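Long-range contacts in arabinan endo-1,5-alpha-l-arabinosidase A (Cellvibrio cellulosa, PDB 1GYH), which hydrolyses the alpha-1,5-linked arabinofuranosyl bonds of linear arabinan, releasing almost exclusively arabinotriose during plant cell wall breakdown: residues T24-S32 against R40-T48; H63-Q71 against A127-D135. All coordinates share one frame; numbering follows the deposited sequence.

Contact 1: T24-S32 against R40-T48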
loop_
_atom_site.group_PDB
_atom_site.type_symbol
_atom_site.label_atom_id
_atom_site.label_comp_id
_atom_site.label_asym_id
_atom_site.label_seq_id
_atom_site.Cartn_x
_atom_site.Cartn_y
_atom_site.Cartn_z
ATOM N N THR A 24 7.982 -3.085 3.162
ATOM C CA THR A 24 8.910 -2.012 3.541
ATOM C C THR A 24 10.163 -2.610 4.180
ATOM O O THR A 24 10.086 -3.540 4.975
ATOM C CB THR A 24 8.199 -1.067 4.523
ATOM O OG1 THR A 24 7.199 -0.312 3.808
ATOM C CG2 THR A 24 9.193 -0.007 5.144
ATOM N N GLY A 25 11.326 -2.099 3.803
ATOM C CA GLY A 25 12.594 -2.589 4.329
ATOM C C GLY A 25 13.762 -2.316 3.372
ATOM O O GLY A 25 13.564 -1.770 2.281
ATOM N N PRO A 26 14.974 -2.702 3.745
ATOM C CA PRO A 26 16.163 -2.420 2.910
ATOM C C PRO A 26 16.027 -2.965 1.489
ATOM O O PRO A 26 15.918 -4.174 1.341
ATOM C CB PRO A 26 17.287 -3.122 3.672
ATOM C CG PRO A 26 16.802 -3.110 5.087
ATOM C CD PRO A 26 15.335 -3.425 4.975
ATOM N N GLY A 27 15.968 -2.106 0.475
ATOM C CA GLY A 27 15.873 -2.578 -0.912
ATOM C C GLY A 27 14.512 -3.212 -1.313
ATOM O O GLY A 27 14.389 -3.671 -2.430
ATOM N N ILE A 28 13.511 -3.117 -0.440
ATOM C CA ILE A 28 12.232 -3.875 -0.444
ATOM C C ILE A 28 12.498 -5.364 -0.158
ATOM O O ILE A 28 13.202 -6.023 -0.896
ATOM C CB ILE A 28 11.423 -3.709 -1.708
ATOM C CG1 ILE A 28 10.929 -2.279 -1.925
ATOM C CG2 ILE A 28 10.175 -4.660 -1.686
ATOM C CD1 ILE A 28 9.976 -1.700 -0.901
ATOM N N THR A 29 11.969 -5.856 0.956
ATOM C CA THR A 29 12.179 -7.233 1.400
ATOM C C THR A 29 11.124 -8.137 0.730
ATOM O O THR A 29 9.950 -7.793 0.722
ATOM C CB THR A 29 12.027 -7.339 2.920
ATOM O OG1 THR A 29 12.825 -6.358 3.618
ATOM C CG2 THR A 29 12.553 -8.685 3.402
ATOM N N ILE A 30 11.580 -9.253 0.164
ATOM C CA ILE A 30 10.727 -10.237 -0.528
ATOM C C ILE A 30 10.789 -11.617 0.155
ATOM O O ILE A 30 11.869 -12.135 0.393
ATOM C CB ILE A 30 11.107 -10.397 -1.991
ATOM C CG1 ILE A 30 11.321 -9.043 -2.680
ATOM C CG2 ILE A 30 9.983 -11.269 -2.735
ATOM C CD1 ILE A 30 11.896 -9.148 -4.187
ATOM N N TYR A 31 9.599 -12.180 0.461
ATOM C CA TYR A 31 9.439 -13.543 0.938
ATOM C C TYR A 31 8.610 -14.396 -0.029
ATOM O O TYR A 31 7.837 -13.861 -0.822
ATOM C CB TYR A 31 8.722 -13.572 2.266
ATOM C CG TYR A 31 9.337 -12.731 3.336
ATOM C CD1 TYR A 31 9.006 -11.391 3.444
ATOM C CD2 TYR A 31 10.259 -13.278 4.238
ATOM C CE1 TYR A 31 9.533 -10.595 4.457
ATOM C CE2 TYR A 31 10.809 -12.484 5.273
ATOM C CZ TYR A 31 10.466 -11.151 5.352
ATOM O OH TYR A 31 11.002 -10.350 6.346
ATOM N N SER A 32 8.750 -15.716 0.112
ATOM C CA SER A 32 8.005 -16.712 -0.699
ATOM C C SER A 32 7.373 -17.813 0.135
ATOM O O SER A 32 7.819 -18.135 1.229
ATOM C CB SER A 32 8.868 -17.338 -1.796
ATOM O OG SER A 32 9.890 -18.154 -1.262
ATOM N N ARG A 40 9.584 -18.115 3.736
ATOM C CA ARG A 40 11.052 -17.973 3.758
ATOM C C ARG A 40 11.522 -16.695 3.073
ATOM O O ARG A 40 10.925 -16.210 2.099
ATOM C CB ARG A 40 11.731 -19.137 3.076
ATOM C CG ARG A 40 11.062 -19.561 1.764
ATOM C CD ARG A 40 12.004 -20.349 0.828
ATOM N NE ARG A 40 12.916 -20.989 1.756
ATOM C CZ ARG A 40 12.657 -22.097 2.451
ATOM N NH1 ARG A 40 11.558 -22.835 2.242
ATOM N NH2 ARG A 40 13.545 -22.484 3.347
ATOM N N TYR A 41 12.636 -16.160 3.545
ATOM C CA TYR A 41 13.257 -15.010 2.869
ATOM C C TYR A 41 13.616 -15.395 1.446
ATOM O O TYR A 41 14.178 -16.448 1.218
ATOM C CB TYR A 41 14.545 -14.602 3.587
ATOM C CG TYR A 41 15.301 -13.477 2.918
ATOM C CD1 TYR A 41 14.849 -12.162 3.006
ATOM C CD2 TYR A 41 16.471 -13.714 2.236
ATOM C CE1 TYR A 41 15.556 -11.112 2.404
ATOM C CE2 TYR A 41 17.187 -12.670 1.647
ATOM C CZ TYR A 41 16.725 -11.380 1.738
ATOM O OH TYR A 41 17.436 -10.355 1.155
ATOM N N SER A 42 13.268 -14.549 0.499
ATOM C CA SER A 42 13.573 -14.791 -0.920
ATOM C C SER A 42 14.736 -13.919 -1.424
ATOM O O SER A 42 15.709 -14.449 -1.962
ATOM C CB SER A 42 12.326 -14.545 -1.818
ATOM O OG SER A 42 12.603 -14.941 -3.172
ATOM N N ASP A 43 14.588 -12.594 -1.298
ATOM C CA ASP A 43 15.559 -11.612 -1.819
ATOM C C ASP A 43 15.251 -10.188 -1.311
ATOM O O ASP A 43 14.292 -9.971 -0.569
ATOM C CB ASP A 43 15.486 -11.625 -3.370
ATOM C CG ASP A 43 16.679 -11.044 -4.063
ATOM O OD1 ASP A 43 17.779 -10.907 -3.495
ATOM O OD2 ASP A 43 16.603 -10.738 -5.260
ATOM N N ARG A 44 16.087 -9.226 -1.707
ATOM C CA ARG A 44 15.738 -7.820 -1.673
ATOM C C ARG A 44 15.824 -7.284 -3.081
ATOM O O ARG A 44 16.729 -7.649 -3.827
ATOM C CB ARG A 44 16.620 -7.049 -0.668
ATOM C CG ARG A 44 18.125 -7.238 -0.863
ATOM C CD ARG A 44 19.028 -6.565 0.185
ATOM N NE ARG A 44 19.058 -5.102 0.031
ATOM C CZ ARG A 44 19.564 -4.242 0.925
ATOM N NH1 ARG A 44 20.130 -4.665 2.040
ATOM N NH2 ARG A 44 19.521 -2.943 0.683
ATOM N N ALA A 45 14.865 -6.458 -3.485
ATOM C CA ALA A 45 14.806 -6.046 -4.875
ATOM C C ALA A 45 16.060 -5.308 -5.316
ATOM O O ALA A 45 16.640 -5.644 -6.356
ATOM C CB ALA A 45 13.565 -5.204 -5.127
ATOM N N PHE A 46 16.457 -4.295 -4.547
ATOM C CA PHE A 46 17.771 -3.612 -4.728
ATOM C C PHE A 46 18.799 -4.174 -3.758
ATOM O O PHE A 46 18.589 -4.164 -2.537
ATOM C CB PHE A 46 17.646 -2.104 -4.478
ATOM C CG PHE A 46 16.776 -1.381 -5.488
ATOM C CD1 PHE A 46 15.375 -1.411 -5.375
ATOM C CD2 PHE A 46 17.347 -0.707 -6.561
ATOM C CE1 PHE A 46 14.571 -0.711 -6.277
ATOM C CE2 PHE A 46 16.557 -0.031 -7.497
ATOM C CZ PHE A 46 15.153 -0.057 -7.357
ATOM N N ALA A 47 19.884 -4.688 -4.294
ATOM C CA ALA A 47 21.016 -5.166 -3.500
ATOM C C ALA A 47 21.583 -4.033 -2.625
ATOM O O ALA A 47 22.007 -4.264 -1.482
ATOM C CB ALA A 47 22.069 -5.700 -4.386
ATOM N N THR A 48 21.566 -2.817 -3.154
ATOM C CA THR A 48 21.920 -1.649 -2.355
ATOM C C THR A 48 20.732 -0.665 -2.337
ATOM O O THR A 48 19.845 -0.792 -1.498
ATOM C CB THR A 48 23.252 -1.005 -2.857
ATOM O OG1 THR A 48 23.182 -0.686 -4.253
ATOM C CG2 THR A 48 24.402 -1.969 -2.773
HETATM O O HOH W 1 12.159 -17.729 -3.045
#
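Strands 29-32 and 40-44 run antiparallel, paired from Ser-32 with Arg-40 to Thr-29 with Arg-44, and a classic beta bulge interrupts the ladder where Ser-42 and Asp-43 both face Ile-30. The carbonyl of Ile-30 is gripped twice, by Ser-42 N at 2.8 Å and by Asp-43 N at 3.2 Å, while Ile-30 N is bound to Asp-43 O. Beyond the strands, backbone bonds continue into the loops, Ala-45 N to Ile-28 O, then Phe-46 N to a lone pair of Gly-27 O. Gly-27 sits in the type II turn 25-28 with positive phi, a conformation natural to glycine, and its CA makes a CA-H...O contact of 3.5 Å with Phe-46 O.

That same Phe-46 carbonyl takes a bond from Arg-44 NE at 2.8 Å. With its chain bent at chi3 (-72°), Arg-44 brings its guanidinium between Pro-26 O, over one face, and Ala-47 O, over the opposite face. On the side of the sheet shared with Arg-44, Thr-29 presents CG2 to the edge of the Tyr-41 ring, 4.0 Å from CE1, the two side chains crossing at about a right angle. The other side carries Ile-30, whose CD1 reaches the methyl of Ala-45, and a water joins Ser-32 OG to Ser-42 OG. A branched apolar residue suits Ile-30, which also packs on Tyr-20 and Phe-22, whereas Asp-43 turns its carboxylate to Tyr-107. The paired strands form a bulged beta hairpin in one blade of this family 43 five-bladed propeller, flanked by the turn 25-28 that leads from the neighbouring blade's edge strand.

Contact 2: H63-Q71 against A127-D135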
loop_
_atom_site.group_PDB
_atom_site.type_symbol
_atom_site.label_atom_id
_atom_site.label_comp_id
_atom_site.label_asym_id
_atom_site.label_seq_id
_atom_site.Cartn_x
_atom_site.Cartn_y
_atom_site.Cartn_z
ATOM N N HIS A 63 16.270 2.125 3.433
ATOM C CA HIS A 63 14.930 1.538 3.588
ATOM C C HIS A 63 13.943 2.125 2.583
ATOM O O HIS A 63 13.627 3.318 2.617
ATOM C CB HIS A 63 14.375 1.734 5.009
ATOM C CG HIS A 63 15.146 0.986 6.043
ATOM N ND1 HIS A 63 14.654 -0.129 6.700
ATOM C CD2 HIS A 63 16.405 1.170 6.500
ATOM C CE1 HIS A 63 15.579 -0.587 7.522
ATOM N NE2 HIS A 63 16.656 0.168 7.406
ATOM N N LEU A 64 13.465 1.273 1.676
ATOM C CA LEU A 64 12.407 1.652 0.741
ATOM C C LEU A 64 11.052 1.346 1.353
ATOM O O LEU A 64 10.923 0.389 2.123
ATOM C CB LEU A 64 12.594 0.923 -0.594
ATOM C CG LEU A 64 13.904 1.219 -1.337
ATOM C CD1 LEU A 64 14.099 0.272 -2.555
ATOM C CD2 LEU A 64 13.902 2.681 -1.792
ATOM N N TRP A 65 10.044 2.169 1.037
ATOM C CA TRP A 65 8.754 2.085 1.727
ATOM C C TRP A 65 7.599 1.703 0.783
ATOM O O TRP A 65 7.581 2.117 -0.381
ATOM C CB TRP A 65 8.321 3.402 2.339
ATOM C CG TRP A 65 9.257 4.149 3.336
ATOM C CD1 TRP A 65 10.437 3.751 3.863
ATOM C CD2 TRP A 65 8.992 5.446 3.858
ATOM N NE1 TRP A 65 10.934 4.737 4.688
ATOM C CE2 TRP A 65 10.044 5.788 4.705
ATOM C CE3 TRP A 65 7.949 6.355 3.685
ATOM C CZ2 TRP A 65 10.095 7.020 5.393
ATOM C CZ3 TRP A 65 7.986 7.602 4.390
ATOM C CH2 TRP A 65 9.063 7.908 5.218
ATOM N N ALA A 66 6.642 0.968 1.352
ATOM C CA ALA A 66 5.255 0.830 0.824
ATOM C C ALA A 66 5.186 0.346 -0.628
ATOM O O ALA A 66 4.679 1.015 -1.526
ATOM C CB ALA A 66 4.493 2.169 1.037
ATOM N N PRO A 67 5.678 -0.860 -0.867
ATOM C CA PRO A 67 5.721 -1.375 -2.215
ATOM C C PRO A 67 4.279 -1.691 -2.740
ATOM O O PRO A 67 3.331 -1.884 -1.944
ATOM C CB PRO A 67 6.522 -2.670 -2.064
ATOM C CG PRO A 67 6.293 -3.123 -0.664
ATOM C CD PRO A 67 6.162 -1.841 0.125
ATOM N N ASP A 68 4.126 -1.670 -4.054
ATOM C CA ASP A 68 2.986 -2.349 -4.696
ATOM C C ASP A 68 3.483 -3.291 -5.766
ATOM O O ASP A 68 4.427 -2.950 -6.543
ATOM C CB ASP A 68 1.946 -1.353 -5.278
ATOM C CG ASP A 68 0.561 -2.006 -5.465
ATOM O OD1 ASP A 68 0.093 -2.733 -4.561
ATOM O OD2 ASP A 68 -0.139 -1.833 -6.462
ATOM N N ILE A 69 2.882 -4.490 -5.812
ATOM C CA ILE A 69 3.234 -5.460 -6.866
ATOM C C ILE A 69 2.058 -5.595 -7.847
ATOM O O ILE A 69 0.889 -5.690 -7.413
ATOM C CB ILE A 69 3.715 -6.811 -6.236
ATOM C CG1 ILE A 69 4.204 -7.785 -7.304
ATOM C CG2 ILE A 69 2.610 -7.498 -5.417
ATOM C CD1 ILE A 69 5.556 -7.374 -7.951
ATOM N N TYR A 70 2.368 -5.559 -9.153
ATOM C CA TYR A 70 1.365 -5.589 -10.207
ATOM C C TYR A 70 1.856 -6.395 -11.390
ATOM O O TYR A 70 2.939 -6.133 -11.913
ATOM C CB TYR A 70 1.031 -4.172 -10.662
ATOM C CG TYR A 70 -0.165 -4.064 -11.611
ATOM C CD1 TYR A 70 -1.482 -4.227 -11.141
ATOM C CD2 TYR A 70 0.022 -3.774 -12.962
ATOM C CE1 TYR A 70 -2.575 -4.142 -12.016
ATOM C CE2 TYR A 70 -1.055 -3.664 -13.828
ATOM C CZ TYR A 70 -2.361 -3.849 -13.355
ATOM O OH TYR A 70 -3.450 -3.768 -14.255
ATOM N N GLN A 71 1.055 -7.383 -11.814
ATOM C CA GLN A 71 1.339 -8.177 -13.009
ATOM C C GLN A 71 0.668 -7.577 -14.278
ATOM O O GLN A 71 -0.533 -7.225 -14.272
ATOM C CB GLN A 71 0.892 -9.639 -12.806
ATOM C CG GLN A 71 1.639 -10.329 -11.672
ATOM C CD GLN A 71 1.471 -11.818 -11.615
ATOM O OE1 GLN A 71 1.581 -12.496 -12.647
ATOM N NE2 GLN A 71 1.256 -12.357 -10.393
ATOM N N ALA A 127 4.520 12.002 -2.425
ATOM C CA ALA A 127 4.716 10.908 -3.364
ATOM C C ALA A 127 5.288 9.644 -2.710
ATOM O O ALA A 127 6.454 9.282 -2.924
ATOM C CB ALA A 127 5.574 11.369 -4.514
ATOM N N ILE A 128 4.441 9.004 -1.892
ATOM C CA ILE A 128 4.681 7.687 -1.315
ATOM C C ILE A 128 3.387 6.825 -1.396
ATOM O O ILE A 128 2.301 7.371 -1.560
ATOM C CB ILE A 128 5.147 7.751 0.173
ATOM C CG1 ILE A 128 4.040 8.204 1.113
ATOM C CG2 ILE A 128 6.476 8.657 0.308
ATOM C CD1 ILE A 128 4.457 8.146 2.611
ATOM N N ALA A 129 3.557 5.512 -1.232
ATOM C CA ALA A 129 2.443 4.542 -1.047
ATOM C C ALA A 129 1.586 4.321 -2.287
ATOM O O ALA A 129 0.379 4.488 -2.244
ATOM C CB ALA A 129 1.563 4.907 0.182
ATOM N N PRO A 130 2.206 3.898 -3.386
ATOM C CA PRO A 130 1.479 3.622 -4.623
ATOM C C PRO A 130 0.588 2.370 -4.538
ATOM O O PRO A 130 0.885 1.414 -3.788
ATOM C CB PRO A 130 2.596 3.371 -5.631
ATOM C CG PRO A 130 3.652 2.817 -4.832
ATOM C CD PRO A 130 3.638 3.604 -3.556
ATOM N N ALA A 131 -0.502 2.409 -5.320
ATOM C CA ALA A 131 -1.375 1.233 -5.534
ATOM C C ALA A 131 -1.910 1.268 -6.967
ATOM O O ALA A 131 -2.390 2.332 -7.413
ATOM C CB ALA A 131 -2.496 1.168 -4.514
ATOM N N ILE A 132 -1.828 0.144 -7.692
ATOM C CA ILE A 132 -2.140 0.145 -9.121
ATOM C C ILE A 132 -3.518 -0.497 -9.363
ATOM O O ILE A 132 -3.782 -1.563 -8.833
ATOM C CB ILE A 132 -1.073 -0.632 -9.922
ATOM C CG1 ILE A 132 0.382 -0.166 -9.591
ATOM C CG2 ILE A 132 -1.340 -0.545 -11.403
ATOM C CD1 ILE A 132 0.652 1.328 -9.822
ATOM N N ILE A 133 -4.342 0.140 -10.187
ATOM C CA ILE A 133 -5.716 -0.341 -10.484
ATOM C C ILE A 133 -6.053 -0.153 -11.960
ATOM O O ILE A 133 -5.827 0.917 -12.533
ATOM C CB ILE A 133 -6.780 0.347 -9.585
ATOM C CG1 ILE A 133 -8.201 -0.221 -9.859
ATOM C CG2 ILE A 133 -6.820 1.896 -9.804
ATOM C CD1 ILE A 133 -8.353 -1.681 -9.396
ATOM N N ALA A 134 -6.593 -1.192 -12.595
ATOM C CA ALA A 134 -7.088 -1.065 -13.945
ATOM C C ALA A 134 -8.608 -0.902 -13.966
ATOM O O ALA A 134 -9.298 -1.416 -13.084
ATOM C CB ALA A 134 -6.701 -2.251 -14.782
ATOM N N ASP A 135 -9.098 -0.211 -14.998
ATOM C CA ASP A 135 -10.529 0.012 -15.199
ATOM C C ASP A 135 -11.096 -0.878 -16.311
ATOM O O ASP A 135 -10.391 -1.739 -16.812
ATOM C CB ASP A 135 -10.846 1.521 -15.365
ATOM C CG ASP A 135 -10.358 2.145 -16.657
ATOM O OD1 ASP A 135 -10.091 1.445 -17.674
ATOM O OD2 ASP A 135 -10.263 3.408 -16.735
HETATM O O HOH W 2 1.946 1.409 -1.417
HETATM O O HOH W 3 -0.280 -0.732 -2.278
HETATM O O HOH W 4 -2.805 -2.819 -6.618
#
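Tyr-70 lays one face of its ring over Ile-132, whose CG2 methyl stands 3.6 Å from the ring centroid and only 7° off the ring normal, an almost perfectly centred CH-pi contact. The side chains cross at about a right angle; with CG anti to its backbone N (chi1 -171°), Tyr-70 spreads its ring across the methyl and carries OH on to Ala-134 CB, 3.6 Å away. The other branch of Ile-132, CG1, lies beside the carboxylate of Asp-68. There OD2 accepts Ile-132 N at 2.9 Å, the donor standing 38° out of the carboxylate plane. Farther along, the methyl of Ala-66 rests on CA of Ala-129, the engineered alanine of this entry, and Pro-130, with no N-H to satisfy, sets CD 3.5 Å from Ala-66 O. At the far end Ile-128 CD1 meets the edge of the Trp-65 indole rather than its face.

Water fills the polar part of the seam. One molecule lies within hydrogen-bonding distance of Ala-66 O and Pro-130 O, another of Asp-68 OD2 and Ile-132 O, and a third of Pro-130 O and, weakly, Asp-68 OD1. The two segments are therefore joined by an aspartate and bound water where direct strand pairing is absent, the acid supplying an acceptor for the buried N-H of Ile-132 and for water.

Overall arrangement
Contact 1 closes before contact 2 opens along the chain, and their centres lie 15 Å apart. Contact 1 sits toward the outside of the molecule, built mainly on one hairpin; contact 2 is buried about 6 Å from the centre of the chain and joins strands 63-72 and 131-134 of two different sheets. Strand 25-26 links them by pairing with 63-72, Gly-25 N meeting Leu-64 O, while Phe-46 packs on Leu-64. Thr-24 OG1 bonds to Ala-66 N and also to Asp-9, probably the catalytic proton acceptor. Three successive blades are thus tied together beside residues that probably bind substrate, among them His-63.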